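Local coordinates for protein alkaline phosphatase D (Bacillus subtilis, PDB 2YEQ) that hydrolyses phosphate esters, acting as a phosphodiesterase with iron and calcium in its active site, at residues A[11-16]-A[97-102]; A[23-28]-A[77-82]; A[87-92]-A[101-106]. One frame throughout, in Å; residues are numbered along the deposited sequence.

Contact 1 (A[11-16]-A[97-102]); sequences LGVASG and ELSPVG. With PE5 (3,6,9,12,15,18,21,24-octaoxahexacosan-1-ol), chain P.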
# COMPACT_ATOMS: atom_id res chain seq x y z
N LEU A 11 -2.58 16.07 -12.28
CA LEU A 11 -2.38 14.96 -11.32
C LEU A 11 -1.78 15.45 -10.02
O LEU A 11 -1.35 14.65 -9.17
CB LEU A 11 -1.47 13.89 -11.93
CG LEU A 11 -1.99 13.38 -13.28
CD1 LEU A 11 -1.14 12.21 -13.73
CD2 LEU A 11 -3.45 13.01 -13.23
N GLY A 12 -1.73 16.78 -9.87
CA GLY A 12 -1.21 17.40 -8.66
C GLY A 12 0.27 17.20 -8.45
O GLY A 12 1.06 17.12 -9.40
N VAL A 13 0.64 17.12 -7.18
CA VAL A 13 2.01 16.96 -6.76
C VAL A 13 2.10 15.89 -5.67
O VAL A 13 1.07 15.44 -5.14
CB VAL A 13 2.61 18.30 -6.24
CG1 VAL A 13 2.54 19.42 -7.34
CG2 VAL A 13 1.92 18.76 -4.92
N ALA A 14 3.31 15.48 -5.37
CA ALA A 14 3.52 14.45 -4.35
C ALA A 14 4.93 14.56 -3.84
O ALA A 14 5.79 15.17 -4.48
CB ALA A 14 3.25 13.00 -4.91
N SER A 15 5.16 13.98 -2.66
CA SER A 15 6.50 13.85 -2.13
C SER A 15 6.67 12.48 -1.49
O SER A 15 5.72 11.80 -1.13
CB SER A 15 6.82 14.95 -1.09
OG SER A 15 6.08 14.76 0.11
N GLY A 16 7.91 12.07 -1.32
CA GLY A 16 8.13 10.73 -0.84
C GLY A 16 9.54 10.35 -0.51
O GLY A 16 10.49 11.12 -0.68
N GLU A 97 3.10 28.49 -15.64
CA GLU A 97 2.12 27.67 -14.91
C GLU A 97 2.68 27.24 -13.55
O GLU A 97 3.83 26.83 -13.46
CB GLU A 97 1.71 26.43 -15.71
CG GLU A 97 1.14 26.71 -17.11
CD GLU A 97 -0.27 27.27 -17.09
OE1 GLU A 97 -0.99 27.09 -16.07
OE2 GLU A 97 -0.64 27.89 -18.12
N LEU A 98 1.86 27.36 -12.50
CA LEU A 98 2.27 26.98 -11.14
C LEU A 98 1.49 25.76 -10.65
O LEU A 98 0.29 25.68 -10.81
CB LEU A 98 2.00 28.12 -10.16
CG LEU A 98 2.95 29.30 -10.16
CD1 LEU A 98 2.38 30.37 -9.20
CD2 LEU A 98 4.35 28.85 -9.72
N SER A 99 2.20 24.82 -10.04
CA SER A 99 1.56 23.65 -9.43
C SER A 99 0.86 24.03 -8.13
O SER A 99 1.16 25.07 -7.52
CB SER A 99 2.61 22.56 -9.14
OG SER A 99 3.43 22.88 -8.01
N PRO A 100 -0.06 23.19 -7.67
CA PRO A 100 -0.41 23.26 -6.25
C PRO A 100 0.83 23.20 -5.35
O PRO A 100 1.87 22.65 -5.72
CB PRO A 100 -1.27 22.02 -6.04
CG PRO A 100 -1.70 21.58 -7.39
CD PRO A 100 -0.62 21.99 -8.31
N VAL A 101 0.70 23.77 -4.16
CA VAL A 101 1.76 23.74 -3.18
C VAL A 101 1.65 22.42 -2.40
O VAL A 101 0.58 22.01 -2.00
CB VAL A 101 1.68 24.94 -2.21
CG1 VAL A 101 2.70 24.78 -1.08
CG2 VAL A 101 1.86 26.28 -2.98
N GLY A 102 2.78 21.77 -2.22
CA GLY A 102 2.81 20.55 -1.45
C GLY A 102 3.49 20.80 -0.11
O GLY A 102 4.28 21.75 0.05
C50 PE5 P . 5.93 34.08 -4.86
O1 PE5 P . 4.68 33.40 -4.79
C1 PE5 P . 4.36 32.93 -3.47
C2 PE5 P . 2.96 32.31 -3.43
O2 PE5 P . 3.00 30.95 -2.97
C3 PE5 P . 1.73 30.27 -2.90
C4 PE5 P . 1.35 29.56 -4.21
O3 PE5 P . 2.46 29.16 -5.02

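Contact 2 (A[23-28]-A[77-82]); sequences VVLWTR and VEADGL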
# COMPACT_ATOMS: atom_id res chain seq x y z
N VAL A 23 14.30 14.70 0.34
CA VAL A 23 13.01 14.09 0.08
C VAL A 23 12.81 14.09 -1.44
O VAL A 23 13.40 14.92 -2.14
CB VAL A 23 11.89 14.89 0.77
CG1 VAL A 23 11.78 16.31 0.18
CG2 VAL A 23 10.55 14.14 0.65
N VAL A 24 12.02 13.16 -1.94
CA VAL A 24 11.66 13.16 -3.36
C VAL A 24 10.44 14.05 -3.56
O VAL A 24 9.46 13.96 -2.80
CB VAL A 24 11.36 11.75 -3.90
CG1 VAL A 24 10.90 11.83 -5.35
CG2 VAL A 24 12.59 10.84 -3.78
N LEU A 25 10.50 14.91 -4.57
CA LEU A 25 9.36 15.70 -5.02
C LEU A 25 8.92 15.19 -6.39
O LEU A 25 9.76 14.94 -7.25
CB LEU A 25 9.76 17.18 -5.13
CG LEU A 25 10.52 17.81 -3.96
CD1 LEU A 25 10.85 19.29 -4.28
CD2 LEU A 25 9.72 17.69 -2.66
N TRP A 26 7.62 15.08 -6.59
CA TRP A 26 7.06 14.51 -7.80
C TRP A 26 5.99 15.41 -8.39
O TRP A 26 5.19 16.02 -7.67
CB TRP A 26 6.44 13.14 -7.49
CG TRP A 26 5.74 12.51 -8.67
CD1 TRP A 26 6.28 11.64 -9.58
CD2 TRP A 26 4.37 12.71 -9.08
NE1 TRP A 26 5.35 11.31 -10.53
CE2 TRP A 26 4.17 11.95 -10.25
CE3 TRP A 26 3.30 13.47 -8.58
CZ2 TRP A 26 2.96 11.91 -10.91
CZ3 TRP A 26 2.10 13.45 -9.27
CH2 TRP A 26 1.93 12.66 -10.42
N THR A 27 5.98 15.48 -9.71
CA THR A 27 4.78 15.87 -10.43
C THR A 27 4.85 15.26 -11.83
O THR A 27 5.78 14.52 -12.15
CB THR A 27 4.59 17.39 -10.45
OG1 THR A 27 3.25 17.68 -10.87
CG2 THR A 27 5.64 18.09 -11.36
N ARG A 28 3.84 15.57 -12.63
CA ARG A 28 3.77 15.12 -14.00
C ARG A 28 3.02 16.19 -14.79
O ARG A 28 1.95 16.70 -14.35
CB ARG A 28 3.03 13.78 -14.13
CG ARG A 28 2.88 13.31 -15.62
CD ARG A 28 2.30 11.92 -15.79
NE ARG A 28 2.00 11.77 -17.21
CZ ARG A 28 1.02 11.07 -17.74
NH1 ARG A 28 0.20 10.33 -17.01
NH2 ARG A 28 0.87 11.11 -19.07
N VAL A 77 12.44 14.82 -8.36
CA VAL A 77 13.51 15.68 -7.88
C VAL A 77 13.93 15.12 -6.53
O VAL A 77 13.10 14.86 -5.68
CB VAL A 77 13.00 17.15 -7.66
CG1 VAL A 77 14.02 17.99 -6.89
CG2 VAL A 77 12.62 17.82 -8.99
N GLU A 78 15.22 14.93 -6.33
CA GLU A 78 15.72 14.56 -5.01
C GLU A 78 16.28 15.84 -4.37
O GLU A 78 17.43 16.21 -4.59
CB GLU A 78 16.72 13.41 -5.10
CG GLU A 78 15.99 12.08 -5.39
CD GLU A 78 16.92 10.89 -5.60
OE1 GLU A 78 17.84 10.70 -4.76
OE2 GLU A 78 16.71 10.15 -6.59
N ALA A 79 15.43 16.54 -3.63
CA ALA A 79 15.78 17.83 -3.04
C ALA A 79 16.61 17.53 -1.82
O ALA A 79 16.11 16.97 -0.85
CB ALA A 79 14.53 18.58 -2.66
N ASP A 80 17.88 17.88 -1.87
CA ASP A 80 18.79 17.61 -0.76
C ASP A 80 19.24 18.91 -0.09
O ASP A 80 18.72 19.98 -0.41
CB ASP A 80 19.96 16.76 -1.24
CG ASP A 80 20.84 17.47 -2.26
OD1 ASP A 80 20.57 18.64 -2.62
OD2 ASP A 80 21.80 16.83 -2.70
N GLY A 81 20.18 18.81 0.84
CA GLY A 81 20.65 19.97 1.60
C GLY A 81 19.60 20.46 2.58
O GLY A 81 19.56 21.64 2.89
N LEU A 82 18.75 19.56 3.07
CA LEU A 82 17.68 19.93 3.99
C LEU A 82 18.07 19.58 5.42
O LEU A 82 19.00 18.82 5.66
CB LEU A 82 16.37 19.22 3.63
CG LEU A 82 15.82 19.42 2.22
CD1 LEU A 82 14.51 18.62 2.03
CD2 LEU A 82 15.59 20.91 1.95

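Contact 3 (A[87-92]-A[101-106]); sequences VYYYRF and VGKTKT. With PE5 (3,6,9,12,15,18,21,24-octaoxahexacosan-1-ol), chain P; PE5 (3,6,9,12,15,18,21,24-octaoxahexacosan-1-ol), chain B.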
# COMPACT_ATOMS: atom_id res chain seq x y z
N VAL A 87 9.47 20.36 8.56
CA VAL A 87 8.41 20.53 7.58
C VAL A 87 8.86 21.49 6.52
O VAL A 87 9.43 22.55 6.84
CB VAL A 87 7.14 21.07 8.23
CG1 VAL A 87 6.07 21.44 7.18
CG2 VAL A 87 6.60 20.07 9.24
N TYR A 88 8.62 21.14 5.25
CA TYR A 88 8.88 22.07 4.15
C TYR A 88 7.69 22.14 3.23
O TYR A 88 6.82 21.26 3.25
CB TYR A 88 10.09 21.63 3.35
CG TYR A 88 11.41 21.69 4.09
CD1 TYR A 88 12.17 22.87 4.09
CD2 TYR A 88 11.92 20.58 4.73
CE1 TYR A 88 13.38 22.93 4.72
CE2 TYR A 88 13.17 20.63 5.37
CZ TYR A 88 13.89 21.81 5.36
OH TYR A 88 15.12 21.86 5.97
N TYR A 89 7.66 23.20 2.43
CA TYR A 89 6.69 23.36 1.36
C TYR A 89 7.43 23.32 0.04
O TYR A 89 8.63 23.69 -0.02
CB TYR A 89 5.93 24.67 1.53
CG TYR A 89 5.16 24.68 2.83
CD1 TYR A 89 5.77 25.11 4.01
CD2 TYR A 89 3.86 24.21 2.88
CE1 TYR A 89 5.09 25.09 5.21
CE2 TYR A 89 3.16 24.18 4.09
CZ TYR A 89 3.78 24.62 5.25
OH TYR A 89 3.12 24.60 6.46
N TYR A 90 6.74 22.86 -1.00
CA TYR A 90 7.35 22.76 -2.31
C TYR A 90 6.34 23.06 -3.39
O TYR A 90 5.13 22.92 -3.19
CB TYR A 90 8.00 21.36 -2.50
CG TYR A 90 7.00 20.22 -2.51
CD1 TYR A 90 6.59 19.62 -1.33
CD2 TYR A 90 6.48 19.73 -3.72
CE1 TYR A 90 5.68 18.59 -1.35
CE2 TYR A 90 5.57 18.70 -3.74
CZ TYR A 90 5.17 18.13 -2.57
OH TYR A 90 4.25 17.13 -2.57
N ARG A 91 6.84 23.49 -4.55
CA ARG A 91 5.99 23.70 -5.72
C ARG A 91 6.83 23.70 -6.98
O ARG A 91 8.05 23.83 -6.93
CB ARG A 91 5.22 25.02 -5.62
CG ARG A 91 6.12 26.20 -5.77
CD ARG A 91 5.35 27.52 -5.77
NE ARG A 91 6.31 28.61 -5.69
CZ ARG A 91 5.99 29.88 -5.52
NH1 ARG A 91 4.72 30.24 -5.37
NH2 ARG A 91 6.95 30.80 -5.46
N PHE A 92 6.14 23.53 -8.10
CA PHE A 92 6.77 23.49 -9.41
C PHE A 92 6.23 24.62 -10.26
O PHE A 92 5.10 25.07 -10.06
CB PHE A 92 6.44 22.17 -10.12
CG PHE A 92 6.91 20.94 -9.40
CD1 PHE A 92 8.18 20.43 -9.64
CD2 PHE A 92 6.09 20.29 -8.50
CE1 PHE A 92 8.61 19.28 -9.00
CE2 PHE A 92 6.53 19.13 -7.84
CZ PHE A 92 7.78 18.63 -8.10
N VAL A 101 0.70 23.77 -4.16
CA VAL A 101 1.76 23.74 -3.18
C VAL A 101 1.65 22.42 -2.40
O VAL A 101 0.58 22.01 -2.00
CB VAL A 101 1.68 24.94 -2.21
CG1 VAL A 101 2.70 24.78 -1.08
CG2 VAL A 101 1.86 26.28 -2.98
N GLY A 102 2.78 21.77 -2.22
CA GLY A 102 2.81 20.55 -1.45
C GLY A 102 3.49 20.80 -0.11
O GLY A 102 4.28 21.75 0.05
N LYS A 103 3.17 19.94 0.84
CA LYS A 103 3.82 19.93 2.13
C LYS A 103 4.51 18.60 2.39
O LYS A 103 3.96 17.52 2.12
CB LYS A 103 2.76 20.17 3.20
CG LYS A 103 3.26 20.37 4.60
CD LYS A 103 2.01 20.76 5.44
CE LYS A 103 2.28 20.94 6.91
NZ LYS A 103 0.95 21.10 7.62
N THR A 104 5.70 18.67 2.94
CA THR A 104 6.47 17.48 3.22
C THR A 104 7.28 17.60 4.51
O THR A 104 7.25 18.63 5.18
CB THR A 104 7.40 17.16 2.04
OG1 THR A 104 7.88 15.82 2.20
CG2 THR A 104 8.58 18.14 1.94
N LYS A 105 8.01 16.55 4.85
CA LYS A 105 8.76 16.53 6.10
C LYS A 105 9.90 15.52 6.08
O LYS A 105 9.70 14.35 5.74
CB LYS A 105 7.82 16.22 7.26
CG LYS A 105 8.47 16.41 8.63
CD LYS A 105 7.49 16.00 9.72
CE LYS A 105 8.08 16.07 11.11
NZ LYS A 105 8.39 14.70 11.63
N THR A 106 11.10 15.99 6.40
CA THR A 106 12.27 15.13 6.44
C THR A 106 12.22 14.22 7.68
O THR A 106 11.53 14.51 8.66
CB THR A 106 13.60 15.93 6.48
OG1 THR A 106 13.53 16.91 7.53
CG2 THR A 106 13.91 16.58 5.14
C50 PE5 P . 5.93 34.08 -4.86
O1 PE5 P . 4.68 33.40 -4.79
C1 PE5 P . 4.36 32.93 -3.47
C2 PE5 P . 2.96 32.31 -3.43
O2 PE5 P . 3.00 30.95 -2.97
C3 PE5 P . 1.73 30.27 -2.90
C4 PE5 P . 1.35 29.56 -4.21
O3 PE5 P . 2.46 29.16 -5.02
C50 PE5 B . 0.41 25.00 8.44
O1 PE5 B . 0.22 24.24 7.24
C1 PE5 B . -1.15 24.29 6.80
C2 PE5 B . -1.37 23.44 5.56
O2 PE5 B . -1.14 22.06 5.89
C3 PE5 B . -2.11 21.15 5.36
C4 PE5 B . -1.71 19.75 5.74
O HOH W 1 3.63 16.01 -0.07

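Contact 1 (A[11-16]-A[97-102])
Ser99 meets Val13 first along 97-102, its CB lying 3.6 Å from Val13 CG1. The Ser99 hydroxyl sits between its own backbone N and carbonyl carbon (chi1 75°); OG bonds to Pro100 O at 2.8 Å and is also hydrogen-bonded to Phe92 N, which ties down a polar group buried beside a methyl. Next comes Pro100, whose ring turns toward 11-16: CD approaches Val13 CG1 to 4.2 Å, and CG stands against the CA of Gly12, a residue with positive phi. Val101 turns the other way, and its CG2 touches a bound polyether. At Gly102, CA comes within 4.0 Å of Val13 CG2; a beta carbon here would come tight against that methyl. Val13 thus straddles the segment, one branch on Ser99 and Pro100, the other on Gly102. An alanine here would probably open a gap against Ser99 and Gly102, where both methyls now fill the space. No hydrogen bond spans the segments: strand 13-16 belongs to one sheet and strand 97-105 edges another, with Val13 packed on side chains and backbone alike, as between the layers of a beta-sandwich, consistent with the E-set, immunoglobulin-like character of the N-terminal domain.

Contact 2 (A[23-28]-A[77-82])
Val77 O takes a hydrogen bond from Leu25 N and a CA-H...O contact from Val24. The bond from Leu25 N is nearly straight at 2.8 Å (166° at the hydrogen) and lies in the carbonyl plane, while Val24 CA comes to 3.2 Å from the same oxygen. Val77 N returns a bond to Leu25 O at 2.9 Å. Two residues along, Val23 and Ala79 exchange a second pair of backbone bonds, and the non-hydrogen-bonded pair Val24 and Glu78 falls between. This is an antiparallel ladder in which strand 74-79 forms the outer edge of a large mixed sheet, with 23-28 as its inner neighbour. Val23, Leu25, Val77 and Ala79 all project from one face, toward the interior of the N-terminal domain, where Trp48 and Val50 of the facing sheet cover Leu25, Val77 and Ala79, and Thr104 packs on Val23. Leu25 CG lies anti to its carbonyl carbon (chi1 -47°), and CD1 beyond it touches Ala79 CB at 4.1 Å. Past the end of the ladder, Leu82 folds back until its CD1 rests 4.0 Å from Val23 CG1, the two side chains crossing obliquely. On the opposite face Val24 and Glu78 run alongside each other in the same direction, with Val24 CG2 4.0 Å from Glu78 CG. The Glu78 carboxylate is spoken for elsewhere: OE1 forms a salt bridge with Arg249, and OE2 accepts from the backbone N of Ile250.

Contact 3 (A[87-92]-A[101-106])
The Tyr90 ring carries Gly102 on one face, CA standing 3.4 Å above the ring plane and offset toward the rim, a CH-pi contact. At the ring's edge, in its plane, a water lies 2.8 Å from Tyr90 OH and also bonds to Lys103 O. On the other side of the sheet the Tyr89 ring has O1 of a polyether at its edge, near its plane, and Lys103 runs beside it, Lys103 CG 3.8 Å from Tyr89 CE2. The Arg91 guanidinium has O3 of another polyether at its edge; NH1 donates to O1 of the same molecule, and NH2 forms a salt bridge with Glu49. Strands 87-94 and 97-105 form a beta hairpin, and in Tyr90 chi1 66° sets CG between backbone N and carbonyl carbon, from where the ring lies over Gly102. A beta carbon at Gly102 would clash with the ring. The backbones of the pair are joined by two bonds: Gly102 N reaches Tyr90 O at 2.8 Å, almost straight at 173°, and Tyr90 N returns a bond to Gly102 O. The extended Lys103 chain passes Val87, whose CG1 lies 3.8 Å from Lys103 CE, and ends with NZ 2.9 Å from O2 of the polyether beside Tyr89.

All three contacts lie within the N-terminal domain: contact 2 belongs to one sheet, contact 3 to another, and contact 1 bridges the two; their centres lie about 9 to 11 Å apart. Contacts 1 and 2 are joined within a sheet, Ala14 O to Trp26 N at 2.8 Å, since strands 13-16 and 23-28 are neighbours. Contacts 1 and 3 share Val101 and Gly102, so Gly102 meets Val13 as well as the Tyr90 ring; a further cross-layer tie runs from Ser15 OG to Thr104 OG1 at 3.0 Å. Contact 2 meets contact 3 through apolar packing, with Leu25 CD2 3.7 Å from Tyr90 CG. One polyether touches both contacts 1 and 3. None of the metal-binding residues belongs to these segments.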